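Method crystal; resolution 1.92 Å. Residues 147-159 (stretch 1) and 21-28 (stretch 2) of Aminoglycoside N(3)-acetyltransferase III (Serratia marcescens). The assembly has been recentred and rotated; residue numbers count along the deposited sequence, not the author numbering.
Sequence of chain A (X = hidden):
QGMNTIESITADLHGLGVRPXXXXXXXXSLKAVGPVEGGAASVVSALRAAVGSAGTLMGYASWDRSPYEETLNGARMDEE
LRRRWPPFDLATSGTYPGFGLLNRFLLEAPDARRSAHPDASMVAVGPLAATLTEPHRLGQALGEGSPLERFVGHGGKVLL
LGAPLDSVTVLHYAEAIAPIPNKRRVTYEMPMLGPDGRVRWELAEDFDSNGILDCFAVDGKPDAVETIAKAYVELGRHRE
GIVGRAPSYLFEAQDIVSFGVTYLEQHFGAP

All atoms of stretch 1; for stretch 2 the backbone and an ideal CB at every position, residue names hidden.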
ATOM      1  N   PRO A 147       9.471  -3.041   0.113  1.00 30.64           N
ATOM      2  CA  PRO A 147       8.542  -4.119  -0.279  1.00 32.42           C
ATOM      3  C   PRO A 147       7.831  -3.911  -1.632  1.00 28.40           C
ATOM      4  O   PRO A 147       7.487  -4.921  -2.277  1.00 22.24           O
ATOM      5  CB  PRO A 147       7.536  -4.138   0.875  1.00 30.58           C
ATOM      6  CG  PRO A 147       8.346  -3.713   2.073  1.00 30.74           C
ATOM      7  CD  PRO A 147       9.299  -2.651   1.525  1.00 39.61           C
ATOM      8  N   LEU A 148       7.603  -2.660  -2.076  1.00 28.91           N
ATOM      9  CA  LEU A 148       6.948  -2.427  -3.377  1.00 31.76           C
ATOM     10  C   LEU A 148       7.824  -2.924  -4.521  1.00 31.82           C
ATOM     11  O   LEU A 148       7.320  -3.500  -5.509  1.00 26.51           O
ATOM     12  CB  LEU A 148       6.658  -0.937  -3.589  1.00 28.74           C
ATOM     13  CG  LEU A 148       5.562  -0.335  -2.735  1.00 35.19           C
ATOM     14  CD1 LEU A 148       5.295   1.064  -3.290  1.00 34.88           C
ATOM     15  CD2 LEU A 148       4.279  -1.215  -2.758  1.00 32.95           C
ATOM     16  N   GLU A 149       9.140  -2.727  -4.397  1.00 28.30           N
ATOM     17  CA  GLU A 149      10.029  -3.185  -5.463  1.00 32.65           C
ATOM     18  C   GLU A 149       9.939  -4.695  -5.608  1.00 32.67           C
ATOM     19  O   GLU A 149       9.916  -5.219  -6.727  1.00 28.32           O
ATOM     20  CB  GLU A 149      11.497  -2.752  -5.208  1.00 32.35           C
ATOM     21  CG  GLU A 149      12.498  -3.505  -6.136  1.00 32.60           C
ATOM     22  CD  GLU A 149      13.981  -3.140  -5.913  1.00 45.33           C
ATOM     23  OE1 GLU A 149      14.754  -3.221  -6.887  1.00 54.76           O
ATOM     24  OE2 GLU A 149      14.376  -2.829  -4.772  1.00 42.08           O
ATOM     25  N   ARG A 150       9.847  -5.418  -4.484  1.00 30.72           N
ATOM     26  CA  ARG A 150       9.785  -6.870  -4.590  1.00 25.25           C
ATOM     27  C   ARG A 150       8.402  -7.335  -4.996  1.00 21.36           C
ATOM     28  O   ARG A 150       8.271  -8.374  -5.652  1.00 25.22           O
ATOM     29  CB  ARG A 150      10.259  -7.506  -3.262  1.00 27.84           C
ATOM     30  CG  ARG A 150      11.772  -7.099  -3.006  1.00 28.24           C
ATOM     31  CD  ARG A 150      12.385  -7.724  -1.747  1.00 30.45           C
ATOM     32  NE  ARG A 150      11.702  -7.243  -0.533  1.00 33.35           N
ATOM     33  CZ  ARG A 150      11.993  -6.119   0.126  1.00 32.39           C
ATOM     34  NH1 ARG A 150      12.952  -5.304  -0.266  1.00 32.42           N
ATOM     35  NH2 ARG A 150      11.335  -5.817   1.203  1.00 29.34           N
ATOM     36  N   PHE A 151       7.370  -6.612  -4.585  1.00 21.74           N
ATOM     37  CA  PHE A 151       6.002  -6.905  -5.031  1.00 22.35           C
ATOM     38  C   PHE A 151       5.920  -6.829  -6.558  1.00 24.06           C
ATOM     39  O   PHE A 151       5.390  -7.747  -7.206  1.00 21.67           O
ATOM     40  CB  PHE A 151       5.041  -5.921  -4.371  1.00 19.88           C
ATOM     41  CG  PHE A 151       3.630  -5.902  -4.983  1.00 24.43           C
ATOM     42  CD1 PHE A 151       2.694  -6.925  -4.719  1.00 29.03           C
ATOM     43  CD2 PHE A 151       3.251  -4.841  -5.762  1.00 24.43           C
ATOM     44  CE1 PHE A 151       1.378  -6.851  -5.295  1.00 24.33           C
ATOM     45  CE2 PHE A 151       1.942  -4.749  -6.326  1.00 26.08           C
ATOM     46  CZ  PHE A 151       1.034  -5.748  -6.110  1.00 28.47           C
ATOM     47  N   VAL A 152       6.531  -5.790  -7.149  1.00 23.39           N
ATOM     48  CA  VAL A 152       6.584  -5.670  -8.626  1.00 24.47           C
ATOM     49  C   VAL A 152       7.427  -6.785  -9.225  1.00 28.93           C
ATOM     50  O   VAL A 152       7.000  -7.445 -10.176  1.00 23.11           O
ATOM     51  CB  VAL A 152       7.135  -4.297  -9.042  1.00 22.95           C
ATOM     52  CG1 VAL A 152       7.319  -4.199 -10.574  1.00 29.21           C
ATOM     53  CG2 VAL A 152       6.219  -3.229  -8.501  1.00 19.88           C
ATOM     54  N   GLY A 153       8.641  -7.039  -8.648  1.00 21.18           N
ATOM     55  CA  GLY A 153       9.505  -8.083  -9.198  1.00 25.26           C
ATOM     56  C   GLY A 153       8.913  -9.483  -9.155  1.00 29.21           C
ATOM     57  O   GLY A 153       9.256 -10.338  -9.976  1.00 28.58           O
ATOM     58  N   HIS A 154       8.012  -9.752  -8.211  1.00 27.22           N
ATOM     59  CA  HIS A 154       7.369 -11.051  -8.118  1.00 23.12           C
ATOM     60  C   HIS A 154       6.040 -11.104  -8.889  1.00 23.43           C
ATOM     61  O   HIS A 154       5.272 -12.047  -8.723  1.00 27.56           O
ATOM     62  CB  HIS A 154       7.153 -11.432  -6.627  1.00 23.38           C
ATOM     63  CG  HIS A 154       8.424 -11.895  -5.978  1.00 28.11           C
ATOM     64  ND1 HIS A 154       8.871 -13.184  -6.097  1.00 34.00           N
ATOM     65  CD2 HIS A 154       9.369 -11.224  -5.276  1.00 34.03           C
ATOM     66  CE1 HIS A 154      10.040 -13.302  -5.480  1.00 42.74           C
ATOM     67  NE2 HIS A 154      10.380 -12.119  -4.993  1.00 38.67           N
ATOM     68  N   GLY A 155       5.780 -10.135  -9.736  1.00 25.16           N
ATOM     69  CA  GLY A 155       4.609 -10.214 -10.587  1.00 25.34           C
ATOM     70  C   GLY A 155       3.302  -9.934  -9.854  1.00 22.16           C
ATOM     71  O   GLY A 155       2.299 -10.600 -10.121  1.00 21.57           O
ATOM     72  N   GLY A 156       3.299  -9.015  -8.898  1.00 20.91           N
ATOM     73  CA  GLY A 156       2.088  -8.775  -8.140  1.00 22.68           C
ATOM     74  C   GLY A 156       0.985  -8.116  -8.972  1.00 19.92           C
ATOM     75  O   GLY A 156       1.201  -7.555 -10.050  1.00 20.16           O
ATOM     76  N   LYS A 157      -0.242  -8.243  -8.483  1.00 19.28           N
ATOM     77  CA  LYS A 157      -1.407  -7.566  -9.066  1.00 20.41           C
ATOM     78  C   LYS A 157      -2.011  -6.650  -8.008  1.00 24.43           C
ATOM     79  O   LYS A 157      -1.943  -6.934  -6.803  1.00 21.49           O
ATOM     80  CB  LYS A 157      -2.452  -8.552  -9.541  1.00 22.72           C
ATOM     81  CG  LYS A 157      -1.972  -9.487 -10.640  1.00 27.08           C
ATOM     82  CD  LYS A 157      -3.078 -10.412 -11.015  1.00 43.82           C
ATOM     83  CE  LYS A 157      -2.714 -11.435 -12.058  1.00 46.86           C
ATOM     84  NZ  LYS A 157      -3.941 -12.326 -12.171  1.00 51.86           N
ATOM     85  N   VAL A 158      -2.527  -5.507  -8.442  1.00 19.30           N
ATOM     86  CA  VAL A 158      -3.118  -4.556  -7.516  1.00 18.46           C
ATOM     87  C   VAL A 158      -4.633  -4.712  -7.606  1.00 23.72           C
ATOM     88  O   VAL A 158      -5.231  -4.622  -8.699  1.00 21.49           O
ATOM     89  CB  VAL A 158      -2.700  -3.116  -7.818  1.00 22.25           C
ATOM     90  CG1 VAL A 158      -3.406  -2.149  -6.865  1.00 28.03           C
ATOM     91  CG2 VAL A 158      -1.099  -2.989  -7.733  1.00 20.64           C
ATOM     92  N   LEU A 159      -5.246  -4.933  -6.456  1.00 19.20           N
ATOM     93  CA  LEU A 159      -6.702  -5.094  -6.362  1.00 22.04           C
ATOM     94  C   LEU A 159      -7.293  -3.894  -5.641  1.00 21.66           C
ATOM     95  O   LEU A 159      -6.957  -3.661  -4.478  1.00 23.64           O
ATOM     96  CB  LEU A 159      -7.004  -6.393  -5.611  1.00 22.56           C
ATOM     97  CG  LEU A 159      -8.480  -6.547  -5.267  1.00 26.05           C
ATOM     98  CD1 LEU A 159      -9.303  -6.641  -6.520  1.00 22.41           C
ATOM     99  CD2 LEU A 159      -8.669  -7.762  -4.415  1.00 27.36           C
ATOM    100  N   UNK A  21      -2.428 -18.866  -6.643  1.00 29.72           N
ATOM    101  CA  UNK A  21      -1.015 -18.574  -6.802  1.00 28.38           C
ATOM    102  C   UNK A  21      -0.690 -17.105  -6.914  1.00 22.45           C
ATOM    103  O   UNK A  21       0.493 -16.732  -6.847  1.00 26.58           O
ATOM    104  CB  UNK A  21      -0.482 -19.296  -8.041  1.00 28.38           C
ATOM    105  N   UNK A  22      -1.693 -16.248  -7.111  1.00 24.49           N
ATOM    106  CA  UNK A  22      -1.429 -14.837  -7.359  1.00 25.83           C
ATOM    107  C   UNK A  22      -0.859 -14.183  -6.130  1.00 25.53           C
ATOM    108  O   UNK A  22      -1.175 -14.566  -4.997  1.00 24.95           O
ATOM    109  CB  UNK A  22      -2.702 -14.112  -7.800  1.00 25.83           C
ATOM    110  N   UNK A  23      -0.085 -13.135  -6.369  1.00 19.07           N
ATOM    111  CA  UNK A  23       0.314 -12.176  -5.352  1.00 24.14           C
ATOM    112  C   UNK A  23      -0.547 -10.921  -5.525  1.00 20.96           C
ATOM    113  O   UNK A  23      -0.482 -10.258  -6.562  1.00 20.06           O
ATOM    114  CB  UNK A  23       1.805 -11.849  -5.451  1.00 24.14           C
ATOM    115  N   UNK A  24      -1.381 -10.615  -4.523  1.00 19.84           N
ATOM    116  CA  UNK A  24      -2.364  -9.550  -4.606  1.00 21.13           C
ATOM    117  C   UNK A  24      -2.070  -8.518  -3.523  1.00 24.54           C
ATOM    118  O   UNK A  24      -2.033  -8.848  -2.333  1.00 27.54           O
ATOM    119  CB  UNK A  24      -3.784 -10.102  -4.467  1.00 21.13           C
ATOM    120  N   UNK A  25      -1.917  -7.275  -3.915  1.00 18.23           N
ATOM    121  CA  UNK A  25      -1.946  -6.173  -2.966  1.00 20.61           C
ATOM    122  C   UNK A  25      -3.343  -5.565  -3.025  1.00 27.74           C
ATOM    123  O   UNK A  25      -3.786  -5.121  -4.098  1.00 21.68           O
ATOM    124  CB  UNK A  25      -0.866  -5.134  -3.273  1.00 20.61           C
ATOM    125  N   UNK A  26      -4.024  -5.518  -1.871  1.00 20.52           N
ATOM    126  CA  UNK A  26      -5.428  -5.088  -1.811  1.00 23.06           C
ATOM    127  C   UNK A  26      -5.525  -3.693  -1.205  1.00 27.27           C
ATOM    128  O   UNK A  26      -4.970  -3.435  -0.130  1.00 30.27           O
ATOM    129  CB  UNK A  26      -6.265  -6.078  -0.998  1.00 23.06           C
ATOM    130  N   UNK A  27      -6.321  -2.822  -1.835  1.00 24.63           N
ATOM    131  CA  UNK A  27      -6.759  -1.580  -1.200  1.00 27.88           C
ATOM    132  C   UNK A  27      -8.276  -1.634  -1.183  1.00 29.40           C
ATOM    133  O   UNK A  27      -8.887  -1.759  -2.239  1.00 26.51           O
ATOM    134  CB  UNK A  27      -6.241  -0.339  -1.930  1.00 27.88           C
ATOM    135  N   UNK A  28      -8.881  -1.559  -0.012  1.00 26.66           N
ATOM    136  CA  UNK A  28     -10.336  -1.745   0.026  1.00 31.61           C
ATOM    137  C   UNK A  28     -11.038  -0.607   0.745  1.00 38.85           C
ATOM    138  O   UNK A  28     -10.486   0.009   1.662  1.00 36.15           O
ATOM    139  CB  UNK A  28     -10.683  -3.071   0.706  1.00 31.61           C
TER

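Position 21 lies out of reach of stretch 1, so only its backbone speaks: phi is +96°, a value that by itself favours glycine. The residue is Gly 21.

At position 22 the CA-to-CB bond points sideways, but the ideal CB sits 4.9 Å from Lys 157 NZ. An amine at that range asks for an acidic or other acceptor side chain. The deposited Asp 22 supplies a carboxylate, and Lys 157 NZ donates to Asp 22 OD2 at 3.0 Å in a salt bridge.

Position 23 begins the strand, and its CA-to-CB bond points toward stretch 1, into a hollow framed by the Phe 151 ring, the CB of His 154 and the bare CA of Gly 156. A medium or large apolar side chain would suit, Leu, Ile or Met among them. Leu 23 takes it: its CG lies 3.7 Å from Phe 151 CD1 and its CD2 3.7 Å from His 154 CB. Gly 156 helps keep the space open, since a CB there would come 3.4 Å from Leu 23 CD2 and would clash with Phe 151 CE1. The backbone is used too: Lys 157 N donates to Leu 23 O (2.8 Å), and a water links Leu 23 N to Gly 155 O.

Position 24 pairs with Lys 157 in parallel register, its side chain on the sheet face shared with Lys 157 and Leu 159. Between their aliphatic parts, a beta-branched or other apolar residue fits. Ile 24 sets CG2 3.5 Å from Leu 159 CB and CD1 3.7 Å from Lys 157 CB.

Position 25 turns to the other face, with Val 158, and its ideal CB is already 3.5 Å from Phe 151 CZ. With the ring so close, a chain unbranched near CB that can run along it is the easiest fit, Met being the plainest case, though other apolar chains are not excluded. Met 25, extended with all three chi angles t, carries SD over one face of the Phe 151 ring, 4.5 Å from the ring centroid, and 4.0 Å from Leu 148 CD2. Its N donates to Lys 157 O (2.9 Å), and its O accepts from Leu 159 N (2.8 Å).

Position 26 returns to the face of Leu 159, where Val, Ile or Leu would serve. Val 26 meets Leu 159 CD2 through CG1 at 4.0 Å.

Position 27 points sideways; its ideal CB is 4.2 Å from Leu 159 O, and Val 158 CG1 lies farther on, so a chain long enough to reach it would suit, apolar or aromatic, His included; stretch 1 alone does not choose among them. His 27 brings its ring edge, at CD2, 3.8 Å from Val 158 CG1, while His 27 N donates to Leu 159 O (2.8 Å).

Position 28 meets nothing here, so many residues would do; it is Ala 28.

Stretch 2 21-28: GDLIMVHA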
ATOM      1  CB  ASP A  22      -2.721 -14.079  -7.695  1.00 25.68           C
ATOM      2  CG  ASP A  22      -3.128 -14.246  -9.144  1.00 35.90           C
ATOM      3  OD1 ASP A  22      -2.348 -14.887  -9.876  1.00 35.81           O
ATOM      4  OD2 ASP A  22      -4.233 -13.754  -9.534  1.00 38.13           O
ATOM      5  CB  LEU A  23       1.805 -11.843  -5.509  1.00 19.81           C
ATOM      6  CG  LEU A  23       2.336 -10.604  -4.791  1.00 21.10           C
ATOM      7  CD1 LEU A  23       2.269 -10.794  -3.274  1.00 18.06           C
ATOM      8  CD2 LEU A  23       3.865 -10.433  -5.214  1.00 20.68           C
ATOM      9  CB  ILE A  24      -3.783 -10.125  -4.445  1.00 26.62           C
ATOM     10  CG1 ILE A  24      -3.999 -11.176  -5.534  1.00 29.18           C
ATOM     11  CG2 ILE A  24      -4.846  -9.000  -4.605  1.00 24.24           C
ATOM     12  CD1 ILE A  24      -3.982 -10.599  -6.907  1.00 33.28           C
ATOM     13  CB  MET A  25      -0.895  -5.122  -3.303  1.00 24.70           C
ATOM     14  CG  MET A  25      -0.860  -3.939  -2.321  1.00 31.92           C
ATOM     15  SD  MET A  25       0.746  -2.995  -2.444  1.00 35.55           S
ATOM     16  CE  MET A  25       0.430  -1.684  -1.244  1.00 30.52           C
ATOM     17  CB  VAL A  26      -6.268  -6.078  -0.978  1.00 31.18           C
ATOM     18  CG1 VAL A  26      -7.805  -5.779  -1.065  1.00 26.07           C
ATOM     19  CG2 VAL A  26      -5.949  -7.526  -1.322  1.00 32.13           C
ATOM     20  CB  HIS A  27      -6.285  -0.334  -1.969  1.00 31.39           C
ATOM     21  CG  HIS A  27      -4.822  -0.348  -2.301  1.00 36.10           C
ATOM     22  ND1 HIS A  27      -3.854   0.110  -1.428  1.00 36.01           N
ATOM     23  CD2 HIS A  27      -4.159  -0.783  -3.400  1.00 36.82           C
ATOM     24  CE1 HIS A  27      -2.662  -0.040  -1.975  1.00 31.68           C
ATOM     25  NE2 HIS A  27      -2.816  -0.580  -3.169  1.00 38.18           N
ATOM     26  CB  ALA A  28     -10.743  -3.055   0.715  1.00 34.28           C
TER
HETATM   27  O   HOH W   1       0.344 -12.514  -9.218  1.00 25.61           O
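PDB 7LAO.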